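Local coordinates for lipid II:glycine glycyltransferase (Staphylococcus aureus, PDB 6SNR), which probably attaches the first glycine of the pentaglycine cross-bridge to the lysine of membrane-bound lipid II, taking it from glycyl-tRNA during peptidoglycan synthesis, at residues 5-8 with 9-12; 27-30 with 31-34; 128-131 with 132-135; 215-218 with 219-223. One frame throughout, in Å; residues are numbered along the deposited sequence.

Interaction 1: 5-8 with 9-12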
loop_
_atom_site.group_PDB
_atom_site.type_symbol
_atom_site.label_atom_id
_atom_site.label_comp_id
_atom_site.label_asym_id
_atom_site.label_seq_id
_atom_site.Cartn_x
_atom_site.Cartn_y
_atom_site.Cartn_z
ATOM N N HIS A 5 -9.472 -7.845 -29.830
ATOM C CA HIS A 5 -8.664 -8.816 -29.158
ATOM C C HIS A 5 -7.294 -8.191 -28.942
ATOM O O HIS A 5 -6.596 -7.795 -29.912
ATOM C CB HIS A 5 -8.518 -10.096 -30.000
ATOM C CG HIS A 5 -7.483 -11.059 -29.498
ATOM N ND1 HIS A 5 -6.790 -11.916 -30.347
ATOM C CD2 HIS A 5 -6.981 -11.283 -28.254
ATOM C CE1 HIS A 5 -5.942 -12.638 -29.638
ATOM N NE2 HIS A 5 -6.025 -12.258 -28.367
ATOM N N ILE A 6 -6.950 -8.057 -27.663
ATOM C CA ILE A 6 -5.622 -7.582 -27.233
ATOM C C ILE A 6 -4.983 -8.586 -26.298
ATOM O O ILE A 6 -5.667 -9.382 -25.621
ATOM C CB ILE A 6 -5.666 -6.165 -26.661
ATOM C CG1 ILE A 6 -6.349 -6.095 -25.281
ATOM C CG2 ILE A 6 -6.389 -5.290 -27.640
ATOM C CD1 ILE A 6 -6.410 -4.686 -24.742
ATOM N N THR A 7 -3.639 -8.596 -26.251
ATOM C CA THR A 7 -2.945 -9.550 -25.463
ATOM C C THR A 7 -3.028 -9.183 -23.982
ATOM O O THR A 7 -3.418 -8.056 -23.660
ATOM C CB THR A 7 -1.434 -9.628 -25.814
ATOM O OG1 THR A 7 -0.800 -8.395 -25.483
ATOM C CG2 THR A 7 -1.255 -9.940 -27.319
ATOM N N ASN A 8 -2.647 -10.104 -23.122
ATOM C CA ASN A 8 -2.541 -9.766 -21.653
ATOM C C ASN A 8 -1.650 -8.536 -21.390
ATOM O O ASN A 8 -2.005 -7.627 -20.605
ATOM C CB ASN A 8 -2.037 -10.957 -20.835
ATOM C CG ASN A 8 -3.070 -12.077 -20.662
ATOM O OD1 ASN A 8 -4.105 -12.125 -21.301
ATOM N ND2 ASN A 8 -2.754 -13.001 -19.782
ATOM N N GLN A 9 -0.478 -8.498 -22.044
ATOM C CA GLN A 9 0.427 -7.371 -21.856
ATOM C C GLN A 9 -0.155 -6.057 -22.365
ATOM O O GLN A 9 0.016 -5.033 -21.765
ATOM C CB GLN A 9 1.774 -7.651 -22.528
ATOM C CG GLN A 9 2.569 -8.690 -21.824
ATOM C CD GLN A 9 2.257 -10.050 -22.296
ATOM O OE1 GLN A 9 1.325 -10.271 -23.102
ATOM N NE2 GLN A 9 3.069 -11.003 -21.844
ATOM N N GLU A 10 -0.860 -6.088 -23.503
ATOM C CA GLU A 10 -1.509 -4.929 -24.029
ATOM C C GLU A 10 -2.598 -4.401 -23.095
ATOM O O GLU A 10 -2.709 -3.218 -22.895
ATOM C CB GLU A 10 -2.058 -5.228 -25.432
ATOM C CG GLU A 10 -0.928 -5.390 -26.473
ATOM C CD GLU A 10 -1.394 -5.967 -27.803
ATOM O OE1 GLU A 10 -2.446 -6.648 -27.942
ATOM O OE2 GLU A 10 -0.617 -5.756 -28.773
ATOM N N HIS A 11 -3.422 -5.297 -22.587
ATOM C CA HIS A 11 -4.442 -4.958 -21.572
ATOM C C HIS A 11 -3.798 -4.304 -20.361
ATOM O O HIS A 11 -4.193 -3.241 -19.945
ATOM C CB HIS A 11 -5.167 -6.232 -21.131
ATOM C CG HIS A 11 -6.159 -6.017 -20.033
ATOM N ND1 HIS A 11 -5.865 -6.069 -18.682
ATOM C CD2 HIS A 11 -7.475 -5.703 -20.125
ATOM C CE1 HIS A 11 -6.996 -5.864 -17.994
ATOM N NE2 HIS A 11 -7.960 -5.586 -18.847
ATOM N N ASP A 12 -2.803 -4.965 -19.794
ATOM C CA ASP A 12 -2.133 -4.466 -18.592
ATOM C C ASP A 12 -1.494 -3.079 -18.852
ATOM O O ASP A 12 -1.570 -2.166 -18.037
ATOM C CB ASP A 12 -1.099 -5.477 -18.076
ATOM C CG ASP A 12 -1.729 -6.723 -17.472
ATOM O OD1 ASP A 12 -2.960 -6.622 -17.134
ATOM O OD2 ASP A 12 -1.030 -7.746 -17.343
#
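Thr7 and Glu10 trade hydrogen bonds in a capping box at the start of helix 8-17. Thr7, the N-cap, accepts Glu10 N on its OG1 at 3.0 Å, and Glu10 in return takes Thr7 N on OE1 at 2.8 Å. The second bond is nearly straight (169°) and reaches OE1 on the anti side, somewhat out of the carboxylate plane. Thr7 OG1 sits between its own backbone N and carbonyl carbon (chi1 65°), which directs the short hydroxyl into the first turn that follows. Glu10 CG passes 3.2 Å from Thr7 OG1, and the chain, extended beyond it, carries the carboxylate on to Thr7 N; Thr7 CG2 rests against it. Behind the box the helix ladder begins, with His11 N bonded to Thr7 O at 3.0 Å and Asp12 N to Asn8 O at 2.9 Å. Ile6 packs beside this turn: its CD1 meets His11 N at 3.7 Å, and the side chain also touches Val51 and Val54 of strand 50-61. Asn8 OD1 is held by Arg42. Threonine and glutamate thus satisfy amides that the first helical turn cannot, and the negative carboxylate at the helix N terminus is probably stabilised by the helix dipole.

Interaction 2: 27-30 with 31-34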
loop_
_atom_site.group_PDB
_atom_site.type_symbol
_atom_site.label_atom_id
_atom_site.label_comp_id
_atom_site.label_asym_id
_atom_site.label_seq_id
_atom_site.Cartn_x
_atom_site.Cartn_y
_atom_site.Cartn_z
ATOM N N THR A 27 -4.053 -8.475 -15.266
ATOM C CA THR A 27 -4.146 -9.878 -15.488
ATOM C C THR A 27 -3.521 -10.761 -14.396
ATOM O O THR A 27 -4.040 -11.813 -14.081
ATOM C CB THR A 27 -3.637 -10.311 -16.894
ATOM O OG1 THR A 27 -2.203 -10.158 -16.968
ATOM C CG2 THR A 27 -4.285 -9.556 -18.003
ATOM N N LYS A 28 -2.390 -10.325 -13.803
ATOM C CA LYS A 28 -1.767 -11.114 -12.756
ATOM C C LYS A 28 -2.560 -11.037 -11.433
ATOM O O LYS A 28 -2.459 -11.940 -10.619
ATOM C CB LYS A 28 -0.314 -10.668 -12.526
ATOM C CG LYS A 28 0.591 -10.872 -13.702
ATOM C CD LYS A 28 0.744 -12.323 -14.062
ATOM C CE LYS A 28 2.005 -12.498 -14.918
ATOM N NZ LYS A 28 3.255 -12.018 -14.225
ATOM N N TRP A 29 -3.361 -9.979 -11.267
ATOM C CA TRP A 29 -4.294 -9.963 -10.103
ATOM C C TRP A 29 -5.355 -11.067 -10.282
ATOM O O TRP A 29 -5.687 -11.828 -9.341
ATOM C CB TRP A 29 -4.954 -8.622 -9.949
ATOM C CG TRP A 29 -5.869 -8.608 -8.786
ATOM C CD1 TRP A 29 -7.227 -8.762 -8.811
ATOM C CD2 TRP A 29 -5.501 -8.508 -7.406
ATOM N NE1 TRP A 29 -7.714 -8.769 -7.545
ATOM C CE2 TRP A 29 -6.688 -8.607 -6.660
ATOM C CE3 TRP A 29 -4.284 -8.350 -6.727
ATOM C CZ2 TRP A 29 -6.703 -8.506 -5.280
ATOM C CZ3 TRP A 29 -4.295 -8.280 -5.366
ATOM C CH2 TRP A 29 -5.502 -8.361 -4.648
ATOM N N ALA A 30 -5.890 -11.197 -11.492
ATOM C CA ALA A 30 -6.805 -12.338 -11.762
ATOM C C ALA A 30 -6.174 -13.667 -11.470
ATOM O O ALA A 30 -6.823 -14.558 -10.912
ATOM C CB ALA A 30 -7.332 -12.283 -13.187
ATOM N N GLU A 31 -4.870 -13.809 -11.734
ATOM C CA GLU A 31 -4.210 -15.057 -11.398
ATOM C C GLU A 31 -4.325 -15.376 -9.914
ATOM O O GLU A 31 -4.517 -16.528 -9.551
ATOM C CB GLU A 31 -2.725 -15.063 -11.808
ATOM C CG GLU A 31 -2.513 -15.046 -13.292
ATOM C CD GLU A 31 -2.746 -16.388 -13.949
ATOM O OE1 GLU A 31 -2.778 -17.425 -13.251
ATOM O OE2 GLU A 31 -2.910 -16.382 -15.186
ATOM N N THR A 32 -4.250 -14.354 -9.048
ATOM C CA THR A 32 -4.311 -14.565 -7.595
ATOM C C THR A 32 -5.681 -15.020 -7.125
ATOM O O THR A 32 -5.825 -15.623 -6.074
ATOM C CB THR A 32 -3.920 -13.319 -6.770
ATOM O OG1 THR A 32 -5.022 -12.389 -6.742
ATOM C CG2 THR A 32 -2.698 -12.673 -7.275
ATOM N N LYS A 33 -6.703 -14.717 -7.906
ATOM C CA LYS A 33 -8.048 -15.044 -7.488
ATOM C C LYS A 33 -8.490 -16.455 -7.895
ATOM O O LYS A 33 -9.568 -16.906 -7.481
ATOM C CB LYS A 33 -9.017 -13.995 -8.021
ATOM C CG LYS A 33 -8.751 -12.601 -7.451
ATOM C CD LYS A 33 -9.078 -12.513 -5.960
ATOM C CE LYS A 33 -8.849 -11.112 -5.418
ATOM N NZ LYS A 33 -9.309 -11.002 -4.000
ATOM N N LYS A 34 -7.667 -17.149 -8.669
ATOM C CA LYS A 34 -7.980 -18.532 -9.022
ATOM C C LYS A 34 -8.124 -19.365 -7.754
ATOM O O LYS A 34 -8.982 -20.225 -7.683
ATOM C CB LYS A 34 -6.923 -19.139 -9.967
ATOM C CG LYS A 34 -6.922 -18.570 -11.371
ATOM C CD LYS A 34 -5.757 -19.158 -12.172
ATOM C CE LYS A 34 -5.806 -18.765 -13.633
ATOM N NZ LYS A 34 -4.677 -19.414 -14.390
HETATM O O HOH W 1 -4.996 -13.708 -15.869
#
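Trp29 O accepts the hydroxyl of Thr32 at 2.7 Å from OG1, in the carbonyl plane and on a lone pair, while two backbone amides approach the same oxygen more weakly. These are Thr32 N, at 2.9 Å but poorly angled, and Lys33 N. Thr32 N also makes a weak bond to Lys28 O. Thr32 OG1 lies between its backbone N and carbonyl carbon (chi1 78°), which folds it back onto the preceding turn, 3.9 Å above the centre of one face of the Trp29 ring. Lys33 N has a better partner in Ala30 O at 3.0 Å, although it approaches from above the carbonyl plane. At the other end, Glu31 N bonds to Thr27 O, which also accepts from a water oxygen 2.8 Å away; that water bonds weakly to Glu31 OE2. Glu31 OE1 forms a salt bridge with Lys34 NZ at 3.0 Å. Lys33, bent at its second torsion, carries CE to 3.4 Å from Trp29 NE1, so its aliphatic part packs obliquely against the indole. Lys28 NZ is salt-bridged to Asp223 and Glu222 and hydrogen-bonded to Ala219 O, and Thr27 OG1 is hydrogen-bonded to Asp12. Small Ala30 fits against Gln56 and Leu58 of strand 50-61. Toward the C-terminal end of helix 27-33 the bonding thus mixes i to i+3 with weak i to i+4 links, and a threonine hydroxyl supplements the amides at the carbonyl of buried Trp29.

Interaction 3: 128-131 with 132-135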
loop_
_atom_site.group_PDB
_atom_site.type_symbol
_atom_site.label_atom_id
_atom_site.label_comp_id
_atom_site.label_asym_id
_atom_site.label_seq_id
_atom_site.Cartn_x
_atom_site.Cartn_y
_atom_site.Cartn_z
ATOM N N PHE A 128 -27.802 0.516 -14.665
ATOM C CA PHE A 128 -27.120 0.092 -13.455
ATOM C C PHE A 128 -27.810 0.676 -12.224
ATOM O O PHE A 128 -28.276 1.818 -12.256
ATOM C CB PHE A 128 -25.686 0.616 -13.382
ATOM C CG PHE A 128 -24.681 -0.174 -14.203
ATOM C CD1 PHE A 128 -23.992 -1.214 -13.634
ATOM C CD2 PHE A 128 -24.384 0.180 -15.516
ATOM C CE1 PHE A 128 -23.040 -1.938 -14.379
ATOM C CE2 PHE A 128 -23.455 -0.545 -16.260
ATOM C CZ PHE A 128 -22.792 -1.599 -15.694
ATOM N N LYS A 129 -27.883 -0.126 -11.195
ATOM C CA LYS A 129 -28.396 0.293 -9.879
ATOM C C LYS A 129 -27.231 0.525 -8.918
ATOM O O LYS A 129 -26.283 -0.255 -8.836
ATOM C CB LYS A 129 -29.348 -0.746 -9.325
ATOM C CG LYS A 129 -30.413 -1.204 -10.334
ATOM C CD LYS A 129 -31.226 -0.065 -10.937
ATOM C CE LYS A 129 -32.126 -0.566 -12.053
ATOM N NZ LYS A 129 -32.791 0.568 -12.750
ATOM N N HIS A 130 -27.324 1.613 -8.165
ATOM C CA HIS A 130 -26.279 2.010 -7.221
ATOM C C HIS A 130 -26.506 1.472 -5.830
ATOM O O HIS A 130 -27.662 1.477 -5.342
ATOM C CB HIS A 130 -26.269 3.527 -7.170
ATOM C CG HIS A 130 -25.135 4.131 -6.400
ATOM N ND1 HIS A 130 -25.321 5.172 -5.505
ATOM C CD2 HIS A 130 -23.790 3.906 -6.429
ATOM C CE1 HIS A 130 -24.148 5.567 -5.033
ATOM N NE2 HIS A 130 -23.202 4.804 -5.571
ATOM N N LYS A 131 -25.424 1.044 -5.150
ATOM C CA LYS A 131 -25.509 0.475 -3.795
ATOM C C LYS A 131 -25.641 1.611 -2.766
ATOM O O LYS A 131 -25.933 1.322 -1.593
ATOM C CB LYS A 131 -24.265 -0.357 -3.409
ATOM C CG LYS A 131 -24.174 -1.715 -4.039
ATOM C CD LYS A 131 -25.233 -2.645 -3.520
ATOM C CE LYS A 131 -24.926 -4.069 -3.946
ATOM N NZ LYS A 131 -26.008 -4.988 -3.622
ATOM N N GLY A 132 -25.382 2.851 -3.203
ATOM C CA GLY A 132 -25.564 4.073 -2.355
ATOM C C GLY A 132 -24.292 4.675 -1.789
ATOM O O GLY A 132 -23.229 4.055 -1.818
ATOM N N PHE A 133 -24.382 5.889 -1.234
ATOM C CA PHE A 133 -23.217 6.569 -0.677
ATOM C C PHE A 133 -23.179 6.325 0.820
ATOM O O PHE A 133 -23.507 7.215 1.643
ATOM C CB PHE A 133 -23.213 8.056 -0.993
ATOM C CG PHE A 133 -23.302 8.366 -2.454
ATOM C CD1 PHE A 133 -22.185 8.270 -3.291
ATOM C CD2 PHE A 133 -24.515 8.740 -3.022
ATOM C CE1 PHE A 133 -22.280 8.581 -4.634
ATOM C CE2 PHE A 133 -24.607 9.049 -4.360
ATOM C CZ PHE A 133 -23.478 8.979 -5.174
ATOM N N LYS A 134 -22.791 5.106 1.171
ATOM C CA LYS A 134 -22.739 4.657 2.563
ATOM C C LYS A 134 -21.339 4.890 3.207
ATOM O O LYS A 134 -20.481 5.556 2.612
ATOM C CB LYS A 134 -23.236 3.205 2.666
ATOM C CG LYS A 134 -24.560 2.946 1.970
ATOM C CD LYS A 134 -25.198 1.648 2.449
ATOM C CE LYS A 134 -26.633 1.483 1.954
ATOM N NZ LYS A 134 -27.477 2.696 2.119
ATOM N N GLU A 135 -21.106 4.409 4.433
ATOM C CA GLU A 135 -19.799 4.587 5.064
ATOM C C GLU A 135 -18.668 4.037 4.188
ATOM O O GLU A 135 -18.887 3.076 3.428
ATOM C CB GLU A 135 -19.680 3.944 6.445
ATOM C CG GLU A 135 -20.205 4.817 7.600
ATOM C CD GLU A 135 -19.140 5.848 8.023
ATOM O OE1 GLU A 135 -19.012 6.889 7.379
ATOM O OE2 GLU A 135 -18.363 5.585 8.918
#
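The imidazole edge of His130 meets the phenyl face of Phe133, ring centroids 4.5 Å apart and planes at 61°. The touching atom is His130 CE1, 3.4 Å above the centre of the Phe133 ring. Gly132 packs closely against one face of the imidazole: its N lies 3.3 Å above the ring centre and its CA is 3.3 Å from His130 ND1. With CG anti to the backbone N (chi1 -172°), the histidine ring reaches over the glycine. Glycine suits this position because its positive phi (103°) brings the alpha carbon's second hydrogen close to Lys131 O, where a side chain has no space. Phe133 then centres an inverse gamma turn, closed by a weak Lys134 N to Gly132 O bond.

The whole contact lies at the surface, Phe133 and Lys134 being exposed, and its lysine part is loosely packed. The Lys134 chain passes Lys131 O, CE nearest at 3.6 Å, and Lys131 NZ leads away to a salt bridge with Glu401. His130 NE2 is hydrogen-bonded to Ile385 O, which helps to fix the ring's rotation. In this orientation the CH between its nitrogens, probably polarised by both, points into the phenyl pi cloud, giving the contact a probable electrostatic part.

Interaction 4: 215-218 with 219-223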
loop_
_atom_site.group_PDB
_atom_site.type_symbol
_atom_site.label_atom_id
_atom_site.label_comp_id
_atom_site.label_asym_id
_atom_site.label_seq_id
_atom_site.Cartn_x
_atom_site.Cartn_y
_atom_site.Cartn_z
ATOM N N ASN A 215 0.858 -16.376 -2.809
ATOM C CA ASN A 215 -0.072 -16.371 -3.953
ATOM C C ASN A 215 -0.137 -14.986 -4.592
ATOM O O ASN A 215 -0.009 -14.826 -5.797
ATOM C CB ASN A 215 -1.441 -16.751 -3.454
ATOM C CG ASN A 215 -2.482 -16.786 -4.554
ATOM O OD1 ASN A 215 -2.327 -17.526 -5.519
ATOM N ND2 ASN A 215 -3.559 -16.024 -4.386
ATOM N N ILE A 216 -0.237 -13.981 -3.752
ATOM C CA ILE A 216 -0.189 -12.601 -4.276
ATOM C C ILE A 216 1.202 -12.217 -4.816
ATOM O O ILE A 216 1.400 -11.698 -5.947
ATOM C CB ILE A 216 -0.746 -11.609 -3.217
ATOM C CG1 ILE A 216 -0.019 -11.683 -1.877
ATOM C CG2 ILE A 216 -2.211 -11.879 -2.907
ATOM C CD1 ILE A 216 -0.688 -10.877 -0.781
ATOM N N TYR A 217 2.236 -12.481 -4.039
ATOM C CA TYR A 217 3.543 -12.069 -4.445
ATOM C C TYR A 217 4.053 -12.679 -5.761
ATOM O O TYR A 217 4.608 -11.970 -6.621
ATOM C CB TYR A 217 4.513 -12.341 -3.269
ATOM C CG TYR A 217 5.932 -11.849 -3.465
ATOM C CD1 TYR A 217 6.311 -10.556 -3.087
ATOM C CD2 TYR A 217 6.907 -12.672 -3.979
ATOM C CE1 TYR A 217 7.618 -10.111 -3.261
ATOM C CE2 TYR A 217 8.221 -12.245 -4.143
ATOM C CZ TYR A 217 8.584 -10.955 -3.769
ATOM O OH TYR A 217 9.892 -10.518 -3.911
ATOM N N ASP A 218 3.882 -13.992 -5.916
ATOM C CA ASP A 218 4.395 -14.731 -7.048
ATOM C C ASP A 218 3.780 -14.308 -8.381
ATOM O O ASP A 218 4.406 -14.432 -9.428
ATOM C CB ASP A 218 4.114 -16.228 -6.870
ATOM C CG ASP A 218 4.953 -16.887 -5.782
ATOM O OD1 ASP A 218 5.938 -16.295 -5.291
ATOM O OD2 ASP A 218 4.589 -18.022 -5.403
ATOM N N ALA A 219 2.521 -13.871 -8.372
ATOM C CA ALA A 219 1.908 -13.410 -9.623
ATOM C C ALA A 219 2.473 -12.094 -10.115
ATOM O O ALA A 219 2.718 -11.885 -11.301
ATOM C CB ALA A 219 0.401 -13.274 -9.440
ATOM N N LEU A 220 2.624 -11.168 -9.187
ATOM C CA LEU A 220 2.917 -9.801 -9.525
ATOM C C LEU A 220 4.401 -9.351 -9.395
ATOM O O LEU A 220 4.775 -8.385 -10.004
ATOM C CB LEU A 220 1.999 -8.927 -8.673
ATOM C CG LEU A 220 0.509 -8.988 -9.105
ATOM C CD1 LEU A 220 -0.366 -8.978 -7.860
ATOM C CD2 LEU A 220 0.188 -7.807 -9.985
ATOM N N HIS A 221 5.174 -10.030 -8.576
ATOM C CA HIS A 221 6.560 -9.607 -8.312
ATOM C C HIS A 221 7.474 -9.622 -9.556
ATOM O O HIS A 221 8.247 -8.675 -9.799
ATOM C CB HIS A 221 7.198 -10.417 -7.215
ATOM C CG HIS A 221 8.642 -10.082 -7.005
ATOM N ND1 HIS A 221 9.062 -8.829 -6.593
ATOM C CD2 HIS A 221 9.764 -10.825 -7.163
ATOM C CE1 HIS A 221 10.385 -8.820 -6.507
ATOM N NE2 HIS A 221 10.834 -10.016 -6.863
ATOM N N GLU A 222 7.297 -10.657 -10.363
ATOM C CA GLU A 222 8.023 -10.805 -11.644
ATOM C C GLU A 222 8.010 -9.529 -12.498
ATOM O O GLU A 222 9.017 -9.135 -13.065
ATOM C CB GLU A 222 7.346 -11.954 -12.436
ATOM C CG GLU A 222 8.227 -12.645 -13.458
ATOM C CD GLU A 222 7.444 -13.374 -14.536
ATOM O OE1 GLU A 222 6.198 -13.206 -14.670
ATOM O OE2 GLU A 222 8.097 -14.113 -15.275
ATOM N N ASP A 223 6.843 -8.867 -12.577
ATOM C CA ASP A 223 6.638 -7.629 -13.294
ATOM C C ASP A 223 6.989 -6.335 -12.539
ATOM O O ASP A 223 6.824 -5.220 -13.074
ATOM C CB ASP A 223 5.151 -7.549 -13.747
ATOM C CG ASP A 223 4.751 -8.721 -14.598
ATOM O OD1 ASP A 223 5.474 -9.119 -15.572
ATOM O OD2 ASP A 223 3.699 -9.308 -14.292
#
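Tyr217 and His221 lie side by side one helical turn apart, their rings in an offset stack with centroids 4.4 Å apart and planes only 16° from parallel. Both side chains have CG anti to the backbone N (chi1 -175° for Tyr217), which points them the same way off the helix. The overlap is staggered: His221 CB sits over the phenol face as a CH-pi donor, 3.7 Å from the ring centroid, while Tyr217 OH lies 3.0 Å above the centre of the imidazole. A flat phenol suits this place because it presents both a broad face to the methylene and a hydroxyl to the second ring. The turn beneath is closed by His221 N, bonded to Tyr217 O at 2.8 Å, with a weak second bond from Leu220 N to the same oxygen. His221 ND1 is hydrogen-bonded to Ala226 O, which helps to hold the imidazole in this orientation, and Tyr217 also packs on Leu228 and Leu308 of the neighbouring strands.

Ala219, the other main participant, needs only a methyl: CB lies 4.0 Å from Ile216 O and also touches Thr32 of helix 27-33. Asp218 itself is salt-bridged to Arg186. The carbonyl of Tyr217 is therefore doubly served near the end of helix 210-220, and the stacked rings, with one nitrogen anchored beyond the helix, join its C-terminal part to the start of strand 226-233.

All four contacts are local, so they follow in series and none nests within or crosses another. Interaction 1 starts helix 8-17 after the first strand, and interaction 2 lies on the next helix, 27-33; the two touch through a probable hydrogen bond between Asp12 and Thr27. Interaction 3 comes later, where edge strand 129-130 of the first sheet gives way to the loop leading to strand 146-151, its nearest atoms about 16 Å from interaction 1 and about 17 Å from interaction 2. Interaction 4 lies toward the C-terminal end of helix 210-220 and returns to interaction 2 through the Lys28-Asp223 salt bridge and Asn215-Thr32 bond, tying helix 27-33 to the helix before strand 226-233 of the second sheet.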